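Local coordinates for protein putative Phosphate (Eubacterium rectale, PDB 3DAO) that is probably a phosphatase of the haloacid dehalogenase-like hydrolase family, its natural substrate not being established, at residues L23-I28 with T214-L219; T31-G36 with S62-S67; K79-T84 with V90-E95. One frame throughout, in Å; residues are numbered along the deposited sequence.

Interaction 1. Residues L23-I28 with T214-L219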
loop_
_atom_site.group_PDB
_atom_site.type_symbol
_atom_site.label_atom_id
_atom_site.label_comp_id
_atom_site.label_asym_id
_atom_site.label_seq_id
_atom_site.Cartn_x
_atom_site.Cartn_y
_atom_site.Cartn_z
ATOM N N LEU A 23 -3.547 14.688 13.027
ATOM C CA LEU A 23 -3.727 13.629 11.994
ATOM C C LEU A 23 -3.247 12.260 12.455
ATOM O O LEU A 23 -2.150 12.106 13.021
ATOM C CB LEU A 23 -2.983 14.034 10.703
ATOM C CG LEU A 23 -3.091 13.170 9.432
ATOM C CD1 LEU A 23 -2.874 14.063 8.162
ATOM C CD2 LEU A 23 -2.121 11.953 9.431
ATOM N N ILE A 24 -4.086 11.274 12.213
ATOM C CA ILE A 24 -3.745 9.867 12.508
ATOM C C ILE A 24 -3.711 9.043 11.235
ATOM O O ILE A 24 -4.598 9.158 10.416
ATOM C CB ILE A 24 -4.708 9.229 13.511
ATOM C CG1 ILE A 24 -4.693 10.011 14.809
ATOM C CG2 ILE A 24 -4.339 7.756 13.745
ATOM C CD1 ILE A 24 -5.913 9.674 15.732
ATOM N N ALA A 25 -2.616 8.309 11.031
ATOM C CA ALA A 25 -2.519 7.379 9.899
ATOM C C ALA A 25 -2.267 5.976 10.445
ATOM O O ALA A 25 -1.487 5.804 11.370
ATOM C CB ALA A 25 -1.411 7.786 8.928
ATOM N N THR A 26 -2.923 5.000 9.845
ATOM C CA THR A 26 -2.736 3.613 10.207
ATOM C C THR A 26 -2.770 2.701 9.006
ATOM O O THR A 26 -3.511 2.963 8.043
ATOM C CB THR A 26 -3.806 3.128 11.235
ATOM O OG1 THR A 26 -3.527 1.776 11.620
ATOM C CG2 THR A 26 -5.235 3.177 10.667
ATOM N N ASP A 27 -1.901 1.672 9.013
ATOM C CA ASP A 27 -2.068 0.616 8.015
ATOM C C ASP A 27 -3.118 -0.349 8.573
ATOM O O ASP A 27 -3.695 -0.125 9.643
ATOM C CB ASP A 27 -0.786 -0.037 7.408
ATOM C CG ASP A 27 0.171 -0.601 8.415
ATOM O OD1 ASP A 27 -0.174 -0.654 9.606
ATOM O OD2 ASP A 27 1.287 -1.029 7.975
ATOM N N ILE A 28 -3.376 -1.398 7.825
ATOM C CA ILE A 28 -4.470 -2.271 8.117
ATOM C C ILE A 28 -4.075 -3.684 8.455
ATOM O O ILE A 28 -4.384 -4.215 9.539
ATOM C CB ILE A 28 -5.410 -2.315 6.869
ATOM C CG1 ILE A 28 -5.901 -0.890 6.541
ATOM C CG2 ILE A 28 -6.570 -3.288 7.073
ATOM C CD1 ILE A 28 -6.716 -0.780 5.267
ATOM N N THR A 214 6.120 9.170 1.588
ATOM C CA THR A 214 5.989 10.172 0.519
ATOM C C THR A 214 4.543 10.638 0.372
ATOM O O THR A 214 4.215 11.849 0.345
ATOM C CB THR A 214 6.508 9.639 -0.847
ATOM O OG1 THR A 214 7.908 9.366 -0.725
ATOM C CG2 THR A 214 6.318 10.687 -1.969
ATOM N N ALA A 215 3.672 9.642 0.292
ATOM C CA ALA A 215 2.251 9.891 0.108
ATOM C C ALA A 215 1.676 10.580 1.344
ATOM O O ALA A 215 0.867 11.485 1.223
ATOM C CB ALA A 215 1.462 8.596 -0.167
ATOM N N LEU A 216 2.084 10.123 2.514
ATOM C CA LEU A 216 1.573 10.720 3.752
ATOM C C LEU A 216 2.047 12.149 3.880
ATOM O O LEU A 216 1.311 13.030 4.296
ATOM C CB LEU A 216 1.919 9.871 4.977
ATOM C CG LEU A 216 1.239 10.240 6.282
ATOM C CD1 LEU A 216 -0.255 10.209 6.092
ATOM C CD2 LEU A 216 1.691 9.316 7.437
ATOM N N SER A 217 3.285 12.394 3.472
ATOM C CA SER A 217 3.858 13.738 3.523
ATOM C C SER A 217 3.085 14.706 2.639
ATOM O O SER A 217 2.935 15.885 2.958
ATOM C CB SER A 217 5.325 13.713 3.094
ATOM O OG SER A 217 6.078 12.965 4.010
ATOM N N TYR A 218 2.588 14.177 1.530
ATOM C CA TYR A 218 1.771 14.935 0.600
ATOM C C TYR A 218 0.537 15.496 1.310
ATOM O O TYR A 218 0.187 16.701 1.172
ATOM C CB TYR A 218 1.374 14.098 -0.628
ATOM C CG TYR A 218 0.278 14.729 -1.405
ATOM C CD1 TYR A 218 0.552 15.670 -2.396
ATOM C CD2 TYR A 218 -1.055 14.464 -1.108
ATOM C CE1 TYR A 218 -0.472 16.274 -3.077
ATOM C CE2 TYR A 218 -2.069 15.065 -1.776
ATOM C CZ TYR A 218 -1.779 15.984 -2.755
ATOM O OH TYR A 218 -2.819 16.574 -3.403
ATOM N N LEU A 219 -0.099 14.622 2.096
ATOM C CA LEU A 219 -1.278 15.001 2.866
ATOM C C LEU A 219 -0.937 15.957 3.991
ATOM O O LEU A 219 -1.665 16.933 4.216
ATOM C CB LEU A 219 -2.030 13.801 3.438
ATOM C CG LEU A 219 -2.912 13.020 2.476
ATOM C CD1 LEU A 219 -3.568 11.802 3.183
ATOM C CD2 LEU A 219 -3.961 13.956 1.792
#
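Leu216 reaches from helix 212-222 to strand 23-26 and covers two residues of it, Leu23 and Ala25. Both of its methyls rest against the small side chain of Ala25: CD2 of Leu216 lies 3.8 Å from CB of Ala25, and CD1 of Leu216 stands 3.9 Å from the same carbon. Leu216 CG is placed opposite the backbone N (chi1 -169°), which carries the isopropyl end off the helix to the strand. The second approach is looser, Leu23 CD2 to Leu216 CD1 at 4.2 Å. Leu219 faces Leu23 from a greater distance. No hydrogen bond crosses between the segments, and the 139 Å² buried is hydrocarbon packing among buried residues. The helix and strand are spaced by side chains, the CA atoms of Ala25 and Leu216 being 8.1 Å apart. Leu216 also meets Cys232 and Ile83, on strands 230-234 and 81-84. Just past the strand end, Asp27 OD2 forms a salt bridge with Lys212, at the start of the same helix. A helix packed on a central parallel strand followed by a sequence fitting the DxDxT pattern is characteristic of the Rossmann-like core of haloacid dehalogenase-like hydrolases, in which the first aspartate, probably Asp27 here, is the nucleophile.

Interaction 2. Residues T31-G36 with S62-S67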
loop_
_atom_site.group_PDB
_atom_site.type_symbol
_atom_site.label_atom_id
_atom_site.label_comp_id
_atom_site.label_asym_id
_atom_site.label_seq_id
_atom_site.Cartn_x
_atom_site.Cartn_y
_atom_site.Cartn_z
ATOM N N THR A 31 -2.272 -4.996 11.510
ATOM C CA THR A 31 -2.273 -3.854 12.454
ATOM C C THR A 31 -3.627 -3.721 13.130
ATOM O O THR A 31 -3.715 -3.697 14.353
ATOM C CB THR A 31 -1.914 -2.534 11.739
ATOM O OG1 THR A 31 -0.551 -2.614 11.277
ATOM C CG2 THR A 31 -2.027 -1.348 12.642
ATOM N N LEU A 32 -4.672 -3.614 12.310
ATOM C CA LEU A 32 -6.062 -3.535 12.798
ATOM C C LEU A 32 -6.772 -4.862 12.711
ATOM O O LEU A 32 -7.646 -5.177 13.515
ATOM C CB LEU A 32 -6.876 -2.534 11.960
ATOM C CG LEU A 32 -6.326 -1.089 11.882
ATOM C CD1 LEU A 32 -7.226 -0.213 10.972
ATOM C CD2 LEU A 32 -6.095 -0.440 13.212
ATOM N N VAL A 33 -6.404 -5.636 11.712
ATOM C CA VAL A 33 -7.064 -6.912 11.442
ATOM C C VAL A 33 -6.116 -7.923 10.856
ATOM O O VAL A 33 -5.064 -7.590 10.363
ATOM C CB VAL A 33 -8.205 -6.746 10.416
ATOM C CG1 VAL A 33 -9.227 -5.701 10.921
ATOM C CG2 VAL A 33 -7.642 -6.313 9.036
ATOM N N LYS A 34 -6.549 -9.164 10.893
ATOM C CA LYS A 34 -5.803 -10.259 10.275
ATOM C C LYS A 34 -5.621 -9.942 8.803
ATOM O O LYS A 34 -6.519 -9.452 8.137
ATOM C CB LYS A 34 -6.553 -11.576 10.434
ATOM C CG LYS A 34 -5.749 -12.779 9.985
ATOM C CD LYS A 34 -6.499 -14.067 10.265
ATOM C CE LYS A 34 -5.749 -15.263 9.672
ATOM N NZ LYS A 34 -6.473 -16.547 9.917
ATOM N N ASP A 35 -4.447 -10.244 8.290
ATOM C CA ASP A 35 -4.137 -9.955 6.885
ATOM C C ASP A 35 -5.262 -10.412 5.981
ATOM O O ASP A 35 -5.740 -11.551 6.065
ATOM C CB ASP A 35 -2.816 -10.604 6.425
ATOM C CG ASP A 35 -1.596 -10.003 7.094
ATOM O OD1 ASP A 35 -1.496 -8.763 7.199
ATOM O OD2 ASP A 35 -0.714 -10.786 7.493
ATOM N N GLY A 36 -5.700 -9.498 5.142
ATOM C CA GLY A 36 -6.761 -9.747 4.173
ATOM C C GLY A 36 -8.205 -9.745 4.671
ATOM O O GLY A 36 -9.131 -9.828 3.857
ATOM N N SER A 62 -2.193 2.098 3.398
ATOM C CA SER A 62 -1.968 0.677 3.192
ATOM C C SER A 62 -1.538 0.213 1.821
ATOM O O SER A 62 -1.545 0.934 0.812
ATOM C CB SER A 62 -3.322 0.012 3.517
ATOM O OG SER A 62 -3.362 -1.389 3.367
ATOM N N GLY A 63 -1.145 -1.046 1.822
ATOM C CA GLY A 63 -0.795 -1.742 0.592
ATOM C C GLY A 63 -2.040 -2.088 -0.186
ATOM O O GLY A 63 -2.002 -2.407 -1.356
ATOM N N ARG A 64 -3.178 -2.024 0.500
ATOM C CA ARG A 64 -4.436 -2.439 -0.114
ATOM C C ARG A 64 -4.921 -1.494 -1.187
ATOM O O ARG A 64 -4.570 -0.315 -1.199
ATOM C CB ARG A 64 -5.557 -2.559 0.946
ATOM C CG ARG A 64 -5.447 -3.642 1.971
ATOM C CD ARG A 64 -6.825 -3.813 2.639
ATOM N NE ARG A 64 -6.770 -4.819 3.702
ATOM C CZ ARG A 64 -7.828 -5.412 4.206
ATOM N NH1 ARG A 64 -9.020 -5.114 3.728
ATOM N NH2 ARG A 64 -7.680 -6.317 5.154
ATOM N N GLN A 65 -5.740 -2.050 -2.080
ATOM C CA GLN A 65 -6.423 -1.272 -3.114
ATOM C C GLN A 65 -7.492 -0.430 -2.463
ATOM O O GLN A 65 -7.939 -0.718 -1.364
ATOM C CB GLN A 65 -7.147 -2.153 -4.131
ATOM C CG GLN A 65 -6.255 -3.023 -4.917
ATOM C CD GLN A 65 -7.031 -3.773 -5.949
ATOM O OE1 GLN A 65 -7.863 -4.630 -5.621
ATOM N NE2 GLN A 65 -6.752 -3.482 -7.218
ATOM N N PHE A 66 -7.925 0.606 -3.184
ATOM C CA PHE A 66 -8.969 1.507 -2.668
ATOM C C PHE A 66 -10.226 0.760 -2.345
ATOM O O PHE A 66 -10.790 0.913 -1.269
ATOM C CB PHE A 66 -9.256 2.655 -3.639
ATOM C CG PHE A 66 -10.377 3.529 -3.219
ATOM C CD1 PHE A 66 -10.345 4.182 -1.989
ATOM C CD2 PHE A 66 -11.473 3.709 -4.040
ATOM C CE1 PHE A 66 -11.390 5.021 -1.610
ATOM C CE2 PHE A 66 -12.501 4.543 -3.661
ATOM C CZ PHE A 66 -12.446 5.215 -2.443
ATOM N N SER A 67 -10.654 -0.080 -3.277
ATOM C CA SER A 67 -11.905 -0.820 -3.114
ATOM C C SER A 67 -11.943 -1.579 -1.805
ATOM O O SER A 67 -12.982 -1.653 -1.143
ATOM C CB SER A 67 -12.135 -1.812 -4.286
ATOM O OG SER A 67 -11.065 -2.751 -4.386
#
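Arg64 extends its guanidinium group to the loop 31-36, and its NH2 is the atom that meets both Val33 and Gly36. The close part is at the backbone of Gly36, where NH2 of Arg64 comes within 3.5 Å of the Gly36 carbonyl carbon and 3.7 Å of its CA. On the buried side, Val33 CG2 touches Arg64 NH2 at 3.9 Å, the two side chains crossing at about a right angle. The arginine reaches the loop because its chain is extended from CG to NE (chi2 -164°, chi3 -177°). No hydrogen bond joins the two segments; the polar grip lies just beside them, where Arg64 NH2 forms a salt bridge with Asp29 OD1 and a hydrogen bond to Ser37 O. Gly36 N also bonds to Asp29 OD1, and this shared carboxylate oxygen ties loop and arginine together. Asp29 and Thr31 fit the DxDxT pattern of the catalytic loop in the haloacid dehalogenase fold, consistent with a place beside the active site. At the root of the arginine, Ser62 OG accepts from Arg64 N at 2.9 Å in a nearly straight bond (168°), an ST turn that shapes the backbone leading into the side chain. The outer side is looser: Lys34 is exposed and points away from the arginine.

Interaction 3. Residues K79-T84 with V90-E95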
loop_
_atom_site.group_PDB
_atom_site.type_symbol
_atom_site.label_atom_id
_atom_site.label_comp_id
_atom_site.label_asym_id
_atom_site.label_seq_id
_atom_site.Cartn_x
_atom_site.Cartn_y
_atom_site.Cartn_z
ATOM N N LYS A 79 -15.756 9.876 5.573
ATOM C CA LYS A 79 -15.072 10.810 6.460
ATOM C C LYS A 79 -13.565 10.626 6.509
ATOM O O LYS A 79 -12.893 11.289 7.272
ATOM C CB LYS A 79 -15.525 10.603 7.919
ATOM C CG LYS A 79 -16.951 10.726 8.222
ATOM C CD LYS A 79 -17.134 10.868 9.702
ATOM C CE LYS A 79 -17.131 12.318 10.166
ATOM N NZ LYS A 79 -18.059 12.399 11.349
ATOM N N LEU A 80 -13.086 9.681 5.722
ATOM C CA LEU A 80 -11.659 9.301 5.744
ATOM C C LEU A 80 -10.884 9.776 4.543
ATOM O O LEU A 80 -11.466 10.153 3.519
ATOM C CB LEU A 80 -11.515 7.757 5.810
ATOM C CG LEU A 80 -12.243 7.020 6.923
ATOM C CD1 LEU A 80 -12.087 5.511 6.808
ATOM C CD2 LEU A 80 -11.714 7.522 8.288
ATOM N N LEU A 81 -9.549 9.792 4.721
ATOM C CA LEU A 81 -8.592 9.960 3.605
ATOM C C LEU A 81 -7.906 8.623 3.385
ATOM O O LEU A 81 -7.739 7.820 4.306
ATOM C CB LEU A 81 -7.586 11.044 3.869
ATOM C CG LEU A 81 -8.151 12.466 3.821
ATOM C CD1 LEU A 81 -7.065 13.435 4.233
ATOM C CD2 LEU A 81 -8.683 12.791 2.448
ATOM N N TYR A 82 -7.576 8.363 2.128
ATOM C CA TYR A 82 -7.042 7.065 1.713
ATOM C C TYR A 82 -5.743 7.138 0.952
ATOM O O TYR A 82 -5.600 7.882 -0.016
ATOM C CB TYR A 82 -8.054 6.368 0.790
ATOM C CG TYR A 82 -9.403 6.159 1.426
ATOM C CD1 TYR A 82 -10.350 7.163 1.434
ATOM C CD2 TYR A 82 -9.734 4.955 2.020
ATOM C CE1 TYR A 82 -11.572 6.976 2.029
ATOM C CE2 TYR A 82 -10.968 4.764 2.628
ATOM C CZ TYR A 82 -11.876 5.768 2.635
ATOM O OH TYR A 82 -13.111 5.555 3.257
ATOM N N ILE A 83 -4.792 6.356 1.442
ATOM C CA ILE A 83 -3.521 6.129 0.762
ATOM C C ILE A 83 -3.551 4.637 0.419
ATOM O O ILE A 83 -3.709 3.775 1.292
ATOM C CB ILE A 83 -2.296 6.555 1.585
ATOM C CG1 ILE A 83 -2.271 8.080 1.764
ATOM C CG2 ILE A 83 -0.988 6.065 0.874
ATOM C CD1 ILE A 83 -1.279 8.574 2.804
ATOM N N THR A 84 -3.432 4.338 -0.874
ATOM C CA THR A 84 -3.619 2.983 -1.352
ATOM C C THR A 84 -2.415 2.475 -2.109
ATOM O O THR A 84 -1.524 3.230 -2.493
ATOM C CB THR A 84 -4.846 2.898 -2.331
ATOM O OG1 THR A 84 -4.495 3.357 -3.652
ATOM C CG2 THR A 84 -6.062 3.708 -1.809
ATOM N N VAL A 90 -3.331 8.658 -3.506
ATOM C CA VAL A 90 -3.858 9.434 -2.386
ATOM C C VAL A 90 -5.210 10.013 -2.842
ATOM O O VAL A 90 -5.305 10.708 -3.854
ATOM C CB VAL A 90 -2.943 10.594 -2.000
ATOM C CG1 VAL A 90 -3.499 11.369 -0.778
ATOM C CG2 VAL A 90 -1.492 10.145 -1.773
ATOM N N ARG A 91 -6.254 9.721 -2.083
ATOM C CA ARG A 91 -7.600 10.115 -2.477
ATOM C C ARG A 91 -8.569 10.320 -1.326
ATOM O O ARG A 91 -8.397 9.811 -0.191
ATOM C CB ARG A 91 -8.175 9.076 -3.459
ATOM C CG ARG A 91 -8.364 7.631 -2.961
ATOM C CD ARG A 91 -9.157 6.912 -4.056
ATOM N NE ARG A 91 -10.440 7.609 -4.195
ATOM C CZ ARG A 91 -11.317 7.435 -5.169
ATOM N NH1 ARG A 91 -11.072 6.603 -6.202
ATOM N NH2 ARG A 91 -12.434 8.130 -5.122
ATOM N N THR A 92 -9.596 11.076 -1.660
ATOM C CA THR A 92 -10.690 11.339 -0.759
ATOM C C THR A 92 -11.697 10.300 -1.189
ATOM O O THR A 92 -11.459 9.545 -2.120
ATOM C CB THR A 92 -11.288 12.781 -0.906
ATOM O OG1 THR A 92 -12.155 12.815 -2.039
ATOM C CG2 THR A 92 -10.209 13.847 -1.058
ATOM N N PRO A 93 -12.831 10.231 -0.508
ATOM C CA PRO A 93 -13.787 9.245 -0.922
ATOM C C PRO A 93 -14.330 9.494 -2.305
ATOM O O PRO A 93 -14.802 8.572 -2.948
ATOM C CB PRO A 93 -14.936 9.412 0.097
ATOM C CG PRO A 93 -14.344 10.058 1.252
ATOM C CD PRO A 93 -13.171 10.852 0.780
ATOM N N LYS A 94 -14.258 10.736 -2.762
ATOM C CA LYS A 94 -14.852 11.064 -4.056
ATOM C C LYS A 94 -13.861 11.393 -5.158
ATOM O O LYS A 94 -14.191 11.241 -6.349
ATOM C CB LYS A 94 -15.869 12.191 -3.911
ATOM C CG LYS A 94 -17.128 11.754 -3.137
ATOM N N GLU A 95 -12.669 11.838 -4.796
ATOM C CA GLU A 95 -11.682 12.165 -5.840
ATOM C C GLU A 95 -10.264 11.824 -5.475
ATOM O O GLU A 95 -9.875 11.804 -4.302
ATOM C CB GLU A 95 -11.746 13.658 -6.190
ATOM C CG GLU A 95 -11.085 14.565 -5.182
ATOM C CD GLU A 95 -11.476 16.040 -5.367
ATOM O OE1 GLU A 95 -12.534 16.279 -6.002
ATOM O OE2 GLU A 95 -10.743 16.946 -4.880
#
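Tyr82 and Arg91 form the hydrogen-bonded pair of this antiparallel hairpin, joined by two backbone bonds: Tyr82 N to Arg91 O at 2.9 Å, and Arg91 N to Tyr82 O at 2.8 Å. Arg91 O also lies in the plane of the Tyr82 ring, at its edge, 3.7 Å from Tyr82 CD1. On the sheet face carrying Tyr82 and Arg91, Arg91 CG packs on Tyr82 CB at 4.0 Å; Pro93 CG comes to the tyrosine ring edge near CE1. On the other face lies the non-hydrogen-bonded pair Ile83 and Val90, side by side, Ile83 CG1 4.2 Å from Val90 CG2. Beyond the bridged pairs, Pro93 CD sits 3.3 Å from Leu80 O, while Thr92 CG2 meets Leu81 CD2 at 4.0 Å. Thr92 OG1 accepts from both Lys94 N and Glu95 N, an ST turn and an ST motif, and Thr92 N bonds to Glu95 O in the same bend. A valine in place of Thr92 would probably leave those two amides without their acceptor, the bend then relying on that backbone bond. Arg91 bends at chi3 (-61°), bringing NE to Thr92 O at 3.0 Å in its guanidinium plane. Farther out, Phe66 meets the Tyr82 ring edge-to-face and Arg91 by a cation-pi contact. Backbone bonds thus set the register, while aromatic and cation-pi contacts join the Tyr82 face to helix 66-72 and apolar ones the Ile83 face to helix 212-222.

In the fold
Interactions 1 and 3 both reach the same sheet and share helix 212-222: Ala215 CB lies 3.7 Å from both Ile83 CG2 and Val90 CG2, which places the Ile83 face of the hairpin against the helix that also packs on strand 23-26. Interaction 1 is wholly buried and apolar, whereas interaction 3 is partly buried and built on backbone hydrogen bonds between neighbouring strands. Interaction 2, also partly buried, lies in the loops beyond strands 23-26 and 57-61 and relies on an arginine whose charge is met by Asp29. It adjoins both others, through probable backbone hydrogen bonds from Val33 N to Ile28 O (3.3 Å) and from Ser62 N to Ile83 O (3.1 Å).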